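Long-range contacts in PrgZ (Enterococcus faecalis, PDB 4FAJ), which binds peptide pheromone outside the cell as a membrane-anchored receptor and probably hands it to a peptide transporter: residues P296-Y301 and G420-K425; T314-T319 and V533-L538; T63-T68 and Q275-I280. All blocks are in the same frame, centred on the assembly; numbering follows the deposited sequence.

In the fold
Following the chain from the N terminus, contact 3 comes first. Strand 61-66 is followed about 200 residues later by strand 271-276, its neighbour at one edge of a four-stranded mixed sheet. That loop is complete before the others open. Contact 1 starts at 296-301 and contact 2 at 314-319. Contact 1 closes at 420-425 and contact 2 only at 533-538, so these two cross. They meet where strand 294-297 pairs with strand 528-539 in the large mixed sheet. Contact 3 touches contact 1 through Lys278 and Ile280, and Glu279 shares the zinc. Contacts 1 and 3 bring helix 421-437 to the zinc; contact 2 joins two strands of the large sheet.

Contact 1: residues P296-Y301 and G420-K425; sequences PLAGEY and GEFEKK. With ZN (zinc ion), chain F; GOL (glycerol), chain I.
Residues 296-301 run from a strand through Ala298 into a helix, while 420-425 form the first turn of helix 421-437, with Gly420 at its N-cap position. The backbones come nearest at Ala298 and Phe422, whose CA atoms are 7.6 Å apart. No hydrogen bond links the two segments. They are joined by the packing of Ala298 and Tyr301 on Phe422 and by a zinc ion.

The Phe422 ring carries the apolar half. Ala298 CB sits over the centre of one face, 3.7 Å from the ring centroid and 7° off the normal, a CH-pi contact. Gly299, with a positive phi of 50°, brings bare backbone beside CE1. Tyr301 lies at the edge of the same ring, with its CD2 3.9 Å from Phe422 CZ. Ala298 and Phe422 also pack on an apolar side chain of the bound peptide, and Glu423 OE2 hydrogen-bonds its backbone.

Tyr301 and Glu421 reach toward each other tip to tip. The Glu421 chain is fully extended, with CG anti to the backbone N, and its carboxylate is turned 68° from the tyrosine ring. Tyr301 OH and Glu421 OE2 are each 2.0 Å from the zinc ion. Glu279 completes this three-residue site. Glu421 OE1 stays 2.8 Å from the zinc, so the carboxylate binds essentially through one oxygen. OE1 takes a hydrogen bond from Ile280 N, which helps fix the carboxylate's rotation. A glycerol, probably from the crystallisation liquor, bridges Glu300 N and Lys425 NZ.

Direct zinc binding would favour an ionised Tyr301 oxygen, and the metal would offset most of the charge of a phenolate and two carboxylates. It would thus ease the repulsion expected between Tyr301 and Glu421 while joining helix 299-305 to helix 421-437.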
loop_
_atom_site.group_PDB
_atom_site.type_symbol
_atom_site.label_atom_id
_atom_site.label_comp_id
_atom_site.label_asym_id
_atom_site.label_seq_id
_atom_site.Cartn_x
_atom_site.Cartn_y
_atom_site.Cartn_z
ATOM N N PRO A 296 -16.154 -7.912 -6.636
ATOM C CA PRO A 296 -16.035 -7.352 -5.294
ATOM C C PRO A 296 -17.410 -7.071 -4.698
ATOM O O PRO A 296 -18.378 -6.852 -5.449
ATOM C CB PRO A 296 -15.272 -6.043 -5.533
ATOM C CG PRO A 296 -15.686 -5.641 -6.899
ATOM C CD PRO A 296 -15.759 -6.933 -7.664
ATOM N N LEU A 297 -17.489 -7.099 -3.369
ATOM C CA LEU A 297 -18.753 -6.912 -2.645
ATOM C C LEU A 297 -18.641 -5.964 -1.442
ATOM O O LEU A 297 -17.625 -5.930 -0.753
ATOM C CB LEU A 297 -19.262 -8.267 -2.147
ATOM C CG LEU A 297 -19.619 -9.325 -3.187
ATOM C CD1 LEU A 297 -19.889 -10.674 -2.523
ATOM C CD2 LEU A 297 -20.814 -8.897 -4.036
ATOM N N ALA A 298 -19.715 -5.208 -1.199
ATOM C CA ALA A 298 -19.860 -4.371 -0.009
ATOM C C ALA A 298 -21.326 -3.990 0.166
ATOM O O ALA A 298 -22.123 -4.201 -0.738
ATOM C CB ALA A 298 -19.016 -3.124 -0.137
ATOM N N GLY A 299 -21.660 -3.421 1.323
ATOM C CA GLY A 299 -23.016 -2.936 1.622
ATOM C C GLY A 299 -24.125 -3.934 1.350
ATOM O O GLY A 299 -23.999 -5.115 1.659
ATOM N N GLU A 300 -25.222 -3.454 0.771
ATOM C CA GLU A 300 -26.373 -4.302 0.495
ATOM C C GLU A 300 -26.019 -5.501 -0.398
ATOM O O GLU A 300 -26.611 -6.567 -0.253
ATOM C CB GLU A 300 -27.496 -3.465 -0.114
ATOM C CG GLU A 300 -28.758 -4.223 -0.519
ATOM C CD GLU A 300 -29.540 -4.824 0.651
ATOM O OE1 GLU A 300 -29.271 -4.470 1.831
ATOM O OE2 GLU A 300 -30.440 -5.653 0.373
ATOM N N TYR A 301 -25.051 -5.338 -1.297
ATOM C CA TYR A 301 -24.639 -6.430 -2.182
ATOM C C TYR A 301 -23.977 -7.546 -1.366
ATOM O O TYR A 301 -24.238 -8.723 -1.587
ATOM C CB TYR A 301 -23.670 -5.932 -3.260
ATOM C CG TYR A 301 -24.161 -4.733 -4.041
ATOM C CD1 TYR A 301 -25.110 -4.882 -5.053
ATOM C CD2 TYR A 301 -23.679 -3.456 -3.778
ATOM C CE1 TYR A 301 -25.570 -3.781 -5.790
ATOM C CE2 TYR A 301 -24.153 -2.334 -4.504
ATOM C CZ TYR A 301 -25.086 -2.516 -5.508
ATOM O OH TYR A 301 -25.533 -1.437 -6.247
ATOM N N GLY A 420 -15.036 5.721 -7.191
ATOM C CA GLY A 420 -15.732 4.420 -7.124
ATOM C C GLY A 420 -16.973 4.449 -6.233
ATOM O O GLY A 420 -17.145 5.360 -5.399
ATOM N N GLU A 421 -17.852 3.460 -6.394
ATOM C CA GLU A 421 -19.161 3.516 -5.736
ATOM C C GLU A 421 -19.041 3.683 -4.225
ATOM O O GLU A 421 -19.628 4.597 -3.639
ATOM C CB GLU A 421 -19.994 2.260 -6.031
ATOM C CG GLU A 421 -21.367 2.289 -5.373
ATOM C CD GLU A 421 -22.215 1.077 -5.691
ATOM O OE1 GLU A 421 -21.687 0.102 -6.268
ATOM O OE2 GLU A 421 -23.431 1.115 -5.379
ATOM N N PHE A 422 -18.301 2.782 -3.588
ATOM C CA PHE A 422 -18.265 2.754 -2.126
ATOM C C PHE A 422 -17.309 3.756 -1.502
ATOM O O PHE A 422 -17.488 4.118 -0.352
ATOM C CB PHE A 422 -18.059 1.330 -1.612
ATOM C CG PHE A 422 -19.336 0.547 -1.608
ATOM C CD1 PHE A 422 -20.139 0.522 -0.482
ATOM C CD2 PHE A 422 -19.781 -0.077 -2.767
ATOM C CE1 PHE A 422 -21.350 -0.163 -0.489
ATOM C CE2 PHE A 422 -21.008 -0.766 -2.786
ATOM C CZ PHE A 422 -21.787 -0.796 -1.647
ATOM N N GLU A 423 -16.349 4.259 -2.272
ATOM C CA GLU A 423 -15.507 5.343 -1.781
ATOM C C GLU A 423 -16.340 6.628 -1.684
ATOM O O GLU A 423 -16.298 7.331 -0.675
ATOM C CB GLU A 423 -14.257 5.506 -2.652
ATOM C CG GLU A 423 -13.259 4.329 -2.523
ATOM C CD GLU A 423 -13.725 3.029 -3.190
ATOM O OE1 GLU A 423 -14.407 3.103 -4.229
ATOM O OE2 GLU A 423 -13.401 1.928 -2.679
ATOM N N LYS A 424 -17.121 6.914 -2.723
ATOM C CA LYS A 424 -18.062 8.031 -2.686
ATOM C C LYS A 424 -19.084 7.894 -1.553
ATOM O O LYS A 424 -19.373 8.868 -0.854
ATOM C CB LYS A 424 -18.776 8.162 -4.041
ATOM C CG LYS A 424 -19.763 9.303 -4.110
ATOM C CD LYS A 424 -20.330 9.466 -5.516
ATOM C CE LYS A 424 -21.472 10.465 -5.528
ATOM N NZ LYS A 424 -22.761 9.798 -5.190
ATOM N N LYS A 425 -19.636 6.695 -1.377
ATOM C CA LYS A 425 -20.632 6.465 -0.329
ATOM C C LYS A 425 -20.031 6.608 1.079
ATOM O O LYS A 425 -20.696 7.106 1.978
ATOM C CB LYS A 425 -21.243 5.077 -0.476
ATOM C CG LYS A 425 -22.422 4.831 0.452
ATOM C CD LYS A 425 -22.819 3.372 0.448
ATOM C CE LYS A 425 -23.469 2.978 -0.865
ATOM N NZ LYS A 425 -24.946 3.161 -0.798
HETATM ZN ZN ZN F . -24.467 0.157 -6.810
HETATM C C1 GOL I . -27.266 0.462 -2.968
HETATM O O1 GOL I . -27.833 1.721 -3.267
HETATM C C2 GOL I . -26.974 0.304 -1.480
HETATM O O2 GOL I . -27.163 1.532 -0.812
HETATM C C3 GOL I . -25.550 -0.218 -1.290
HETATM O O3 GOL I . -25.262 -0.440 0.073
#

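Contact 2: residues T314-T319 and V533-L538; sequences TLMANT and VGTAKL
This is a short antiparallel ladder between strand 314-316 and strand 533-538 in the large sheet beside the peptide site, with one further bond beyond the corner at Ala317. The axes of 314-316 and 533-538 make 147° between their N-to-C directions, so they are splayed from strictly antiparallel.

Val533 holds the most. Its N donates to Asn318 O (3.0 Å) and its O accepts from Met316 N (2.9 Å), both nearly along the C=O axis. Between these two bonds the partner strand turns its corner through an inverse gamma turn centred on Ala317. The Val533 side chain crosses the Asn318 amide obliquely, with CG2 3.4 Å from OD1. Asn318 ND2 hydrogen-bonds a polar side chain of the bound peptide, and Val533 packs on one of its aromatic side chains. This end of the ladder therefore lines the binding site.

Gly534 faces Leu315 as a non-hydrogen-bonded pair, with CA atoms only 4.3 Å apart. Its CA also makes a CA-H...O contact with Thr314 O.

Thr535 and Thr314 form the hydrogen-bonded pair. Thr535 N points almost straight at Thr314 O (2.9 Å, 177°). The return bond from Thr314 N to Thr535 O is more bent, at 146°. A water bridges this end: it donates to Thr535 O and is hydrogen-bonded to Thr314 OG1. Met548 packs against both threonines. The next residue, Ala536, uses its O to accept from Leu297 N of strand 294-297. On the side of the sheet that carries both threonines, Thr535 OG1 takes a hydrogen bond from Lys554 NZ and meets Met316 CG at 3.4 Å.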
loop_
_atom_site.group_PDB
_atom_site.type_symbol
_atom_site.label_atom_id
_atom_site.label_comp_id
_atom_site.label_asym_id
_atom_site.label_seq_id
_atom_site.Cartn_x
_atom_site.Cartn_y
_atom_site.Cartn_z
ATOM N N THR A 314 -11.877 -11.580 3.741
ATOM C CA THR A 314 -10.521 -11.767 4.242
ATOM C C THR A 314 -10.041 -10.433 4.798
ATOM O O THR A 314 -10.064 -9.428 4.086
ATOM C CB THR A 314 -9.567 -12.225 3.121
ATOM O OG1 THR A 314 -10.146 -13.320 2.403
ATOM C CG2 THR A 314 -8.188 -12.660 3.712
ATOM N N LEU A 315 -9.628 -10.420 6.066
ATOM C CA LEU A 315 -9.230 -9.184 6.745
ATOM C C LEU A 315 -7.825 -8.800 6.324
ATOM O O LEU A 315 -6.929 -9.643 6.321
ATOM C CB LEU A 315 -9.280 -9.354 8.271
ATOM C CG LEU A 315 -9.035 -8.098 9.110
ATOM C CD1 LEU A 315 -10.167 -7.093 8.896
ATOM C CD2 LEU A 315 -8.903 -8.456 10.597
ATOM N N MET A 316 -7.644 -7.535 5.951
ATOM C CA MET A 316 -6.364 -7.035 5.450
ATOM C C MET A 316 -5.658 -6.156 6.489
ATOM O O MET A 316 -6.310 -5.553 7.333
ATOM C CB MET A 316 -6.591 -6.201 4.206
ATOM C CG MET A 316 -7.267 -6.922 3.057
ATOM S SD MET A 316 -6.127 -8.024 2.195
ATOM C CE MET A 316 -6.775 -9.607 2.689
ATOM N N ALA A 317 -4.325 -6.072 6.390
ATOM C CA ALA A 317 -3.512 -5.176 7.240
ATOM C C ALA A 317 -3.517 -3.773 6.633
ATOM O O ALA A 317 -2.486 -3.248 6.192
ATOM C CB ALA A 317 -2.073 -5.718 7.383
ATOM N N ASN A 318 -4.698 -3.159 6.638
ATOM C CA ASN A 318 -4.978 -1.995 5.804
ATOM C C ASN A 318 -5.933 -1.084 6.580
ATOM O O ASN A 318 -7.048 -1.477 6.880
ATOM C CB ASN A 318 -5.565 -2.529 4.485
ATOM C CG ASN A 318 -5.995 -1.454 3.473
ATOM O OD1 ASN A 318 -6.651 -1.806 2.477
ATOM N ND2 ASN A 318 -5.613 -0.184 3.675
ATOM N N THR A 319 -5.460 0.110 6.941
ATOM C CA THR A 319 -6.274 1.093 7.641
ATOM C C THR A 319 -6.655 2.211 6.658
ATOM O O THR A 319 -5.787 2.751 5.965
ATOM C CB THR A 319 -5.502 1.702 8.827
ATOM O OG1 THR A 319 -5.170 0.666 9.773
ATOM C CG2 THR A 319 -6.339 2.801 9.530
ATOM N N VAL A 533 -9.794 -2.607 6.620
ATOM C CA VAL A 533 -10.426 -3.106 5.416
ATOM C C VAL A 533 -10.529 -4.624 5.414
ATOM O O VAL A 533 -9.522 -5.325 5.576
ATOM C CB VAL A 533 -9.627 -2.681 4.159
ATOM C CG1 VAL A 533 -10.207 -3.315 2.891
ATOM C CG2 VAL A 533 -9.581 -1.161 4.029
ATOM N N GLY A 534 -11.750 -5.110 5.223
ATOM C CA GLY A 534 -12.007 -6.492 4.832
ATOM C C GLY A 534 -12.353 -6.544 3.349
ATOM O O GLY A 534 -13.136 -5.724 2.873
ATOM N N THR A 535 -11.774 -7.515 2.639
ATOM C CA THR A 535 -11.981 -7.705 1.209
ATOM C C THR A 535 -12.980 -8.840 1.003
ATOM O O THR A 535 -12.665 -10.003 1.301
ATOM C CB THR A 535 -10.647 -8.056 0.499
ATOM O OG1 THR A 535 -9.710 -6.982 0.682
ATOM C CG2 THR A 535 -10.856 -8.303 -1.005
ATOM N N ALA A 536 -14.178 -8.494 0.534
ATOM C CA ALA A 536 -15.246 -9.470 0.297
ATOM C C ALA A 536 -15.521 -9.562 -1.177
ATOM O O ALA A 536 -15.497 -8.558 -1.897
ATOM C CB ALA A 536 -16.520 -9.103 1.032
ATOM N N LYS A 537 -15.813 -10.773 -1.623
ATOM C CA LYS A 537 -15.976 -11.023 -3.045
ATOM C C LYS A 537 -16.613 -12.361 -3.318
ATOM O O LYS A 537 -16.609 -13.236 -2.460
ATOM C CB LYS A 537 -14.607 -10.979 -3.739
ATOM C CG LYS A 537 -13.652 -12.090 -3.337
ATOM C CD LYS A 537 -12.279 -11.827 -3.918
ATOM C CE LYS A 537 -11.321 -12.967 -3.702
ATOM N NZ LYS A 537 -10.074 -12.736 -4.526
ATOM N N LEU A 538 -17.155 -12.503 -4.523
ATOM C CA LEU A 538 -17.500 -13.792 -5.076
ATOM C C LEU A 538 -16.320 -14.244 -5.912
ATOM O O LEU A 538 -15.682 -13.427 -6.563
ATOM C CB LEU A 538 -18.733 -13.680 -5.966
ATOM C CG LEU A 538 -20.001 -13.174 -5.285
ATOM C CD1 LEU A 538 -21.114 -12.931 -6.314
ATOM C CD2 LEU A 538 -20.440 -14.159 -4.198
HETATM O O HOH W 1 -11.792 -12.601 0.381
#

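Contact 3: residues T63-T68 and Q275-I280; sequences TLTAGT and QVVKEI. With ZN (zinc ion), chain F.
Thr65 and Val277 meet methyl to methyl, crossing obliquely with Thr65 CG2 3.7 Å from Val277 CG2. In each residue this methyl is anti to the carbonyl carbon. Thr65 OG1 sits between the backbone N and C (chi1 65°). Pro296 packs against both side chains.

The backbones form a parallel beta ladder at the edge of a four-stranded mixed sheet. Thr65 pairs with Gln275 and Ala66 with Val276. Gln275 N donates to Leu64 O (3.0 Å), in the carbonyl plane. Ala66 N returns a bond to Gln275 O (3.1 Å) from well above that carbonyl's plane. Val277 N then donates to Ala66 O (3.0 Å) almost along the C=O axis. Two CA-H...O contacts, from Thr65 CA and Val276 CA, supplement the ladder.

Val276 projects on the face opposite Thr65, together with Ala66. Its two methyls divide the work: CG1 lies beside Ala66 O and Gly67 O, while CG2 reaches on to Thr68 O at 3.5 Å. Trp253 from the neighbouring strand touches both Ala66 and Val276. Gln275 bends back at chi2, and its NE2 hydrogen-bonds Val276 O (2.9 Å) on a lone pair, close to the amide's own plane. Asp251 accepts a second bond, so both bonds come from NE2.

Past the ladder the chain runs to Glu279, at the N-cap of helix 280-288. Its OE2 is 2.0 Å from the zinc ion and also accepts a hydrogen bond from Asn281 N. OE1 stands 3.0 Å away from the metal, so one oxygen does the binding. Tyr301 and Glu421 complete the site. The positive end of the helix and the zinc would both stabilise the carboxylate charge, consistent with Glu279 being ionised.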
loop_
_atom_site.group_PDB
_atom_site.type_symbol
_atom_site.label_atom_id
_atom_site.label_comp_id
_atom_site.label_asym_id
_atom_site.label_seq_id
_atom_site.Cartn_x
_atom_site.Cartn_y
_atom_site.Cartn_z
ATOM N N THR A 63 -10.795 -13.926 -16.193
ATOM C CA THR A 63 -10.975 -12.485 -16.159
ATOM C C THR A 63 -11.274 -12.095 -14.716
ATOM O O THR A 63 -12.277 -12.525 -14.145
ATOM C CB THR A 63 -12.102 -12.037 -17.102
ATOM O OG1 THR A 63 -11.777 -12.440 -18.436
ATOM C CG2 THR A 63 -12.271 -10.529 -17.063
ATOM N N LEU A 64 -10.382 -11.297 -14.140
ATOM C CA LEU A 64 -10.456 -10.884 -12.742
ATOM C C LEU A 64 -10.686 -9.377 -12.666
ATOM O O LEU A 64 -10.800 -8.711 -13.690
ATOM C CB LEU A 64 -9.166 -11.269 -12.006
ATOM C CG LEU A 64 -8.711 -12.738 -12.123
ATOM C CD1 LEU A 64 -7.391 -12.952 -11.381
ATOM C CD2 LEU A 64 -9.770 -13.709 -11.616
ATOM N N THR A 65 -10.759 -8.838 -11.452
ATOM C CA THR A 65 -11.131 -7.447 -11.279
ATOM C C THR A 65 -10.051 -6.637 -10.582
ATOM O O THR A 65 -9.176 -7.181 -9.906
ATOM C CB THR A 65 -12.457 -7.309 -10.496
ATOM O OG1 THR A 65 -12.291 -7.801 -9.165
ATOM C CG2 THR A 65 -13.563 -8.086 -11.185
ATOM N N ALA A 66 -10.157 -5.323 -10.734
ATOM C CA ALA A 66 -9.220 -4.362 -10.150
ATOM C C ALA A 66 -10.038 -3.153 -9.718
ATOM O O ALA A 66 -11.123 -2.915 -10.265
ATOM C CB ALA A 66 -8.168 -3.950 -11.189
ATOM N N GLY A 67 -9.519 -2.386 -8.761
ATOM C CA GLY A 67 -10.246 -1.228 -8.220
ATOM C C GLY A 67 -9.969 0.091 -8.931
ATOM O O GLY A 67 -10.794 1.005 -8.881
ATOM N N THR A 68 -8.803 0.200 -9.581
ATOM C CA THR A 68 -8.419 1.411 -10.322
ATOM C C THR A 68 -7.601 1.023 -11.549
ATOM O O THR A 68 -7.145 -0.114 -11.635
ATOM C CB THR A 68 -7.527 2.366 -9.479
ATOM O OG1 THR A 68 -6.198 1.826 -9.386
ATOM C CG2 THR A 68 -8.098 2.622 -8.063
ATOM N N GLN A 275 -10.318 -6.316 -15.383
ATOM C CA GLN A 275 -11.336 -5.308 -15.647
ATOM C C GLN A 275 -11.556 -4.468 -14.395
ATOM O O GLN A 275 -11.809 -5.016 -13.327
ATOM C CB GLN A 275 -12.648 -5.989 -16.044
ATOM C CG GLN A 275 -13.866 -5.072 -16.031
ATOM C CD GLN A 275 -13.858 -4.089 -17.170
ATOM O OE1 GLN A 275 -13.882 -4.485 -18.330
ATOM N NE2 GLN A 275 -13.816 -2.793 -16.848
ATOM N N VAL A 276 -11.479 -3.146 -14.521
ATOM C CA VAL A 276 -11.754 -2.266 -13.390
ATOM C C VAL A 276 -13.256 -2.298 -13.099
ATOM O O VAL A 276 -14.075 -2.197 -14.011
ATOM C CB VAL A 276 -11.289 -0.807 -13.635
ATOM C CG1 VAL A 276 -11.672 0.080 -12.459
ATOM C CG2 VAL A 276 -9.777 -0.756 -13.847
ATOM N N VAL A 277 -13.604 -2.465 -11.824
ATOM C CA VAL A 277 -14.998 -2.432 -11.380
ATOM C C VAL A 277 -15.185 -1.298 -10.373
ATOM O O VAL A 277 -14.575 -1.299 -9.303
ATOM C CB VAL A 277 -15.435 -3.782 -10.781
ATOM C CG1 VAL A 277 -16.880 -3.708 -10.211
ATOM C CG2 VAL A 277 -15.348 -4.861 -11.841
ATOM N N LYS A 278 -15.994 -0.312 -10.746
ATOM C CA LYS A 278 -16.287 0.821 -9.876
ATOM C C LYS A 278 -17.707 0.734 -9.315
ATOM O O LYS A 278 -17.993 1.305 -8.255
ATOM C CB LYS A 278 -16.153 2.127 -10.650
ATOM C CG LYS A 278 -14.807 2.361 -11.360
ATOM C CD LYS A 278 -13.959 3.454 -10.686
ATOM C CE LYS A 278 -13.422 4.473 -11.686
ATOM N NZ LYS A 278 -14.257 5.695 -11.761
ATOM N N GLU A 279 -18.588 0.034 -10.030
ATOM C CA GLU A 279 -19.995 -0.120 -9.643
ATOM C C GLU A 279 -20.289 -1.593 -9.374
ATOM O O GLU A 279 -20.225 -2.423 -10.281
ATOM C CB GLU A 279 -20.918 0.419 -10.739
ATOM C CG GLU A 279 -22.415 0.082 -10.539
ATOM C CD GLU A 279 -22.933 0.461 -9.178
ATOM O OE1 GLU A 279 -22.690 1.606 -8.743
ATOM O OE2 GLU A 279 -23.594 -0.382 -8.519
ATOM N N ILE A 280 -20.603 -1.900 -8.121
ATOM C CA ILE A 280 -20.714 -3.293 -7.649
ATOM C C ILE A 280 -21.847 -4.075 -8.326
ATOM O O ILE A 280 -21.705 -5.272 -8.606
ATOM C CB ILE A 280 -20.886 -3.339 -6.106
ATOM C CG1 ILE A 280 -19.716 -2.636 -5.402
ATOM C CG2 ILE A 280 -21.054 -4.776 -5.612
ATOM C CD1 ILE A 280 -18.336 -3.019 -5.881
HETATM ZN ZN ZN F . -24.467 0.157 -6.810
#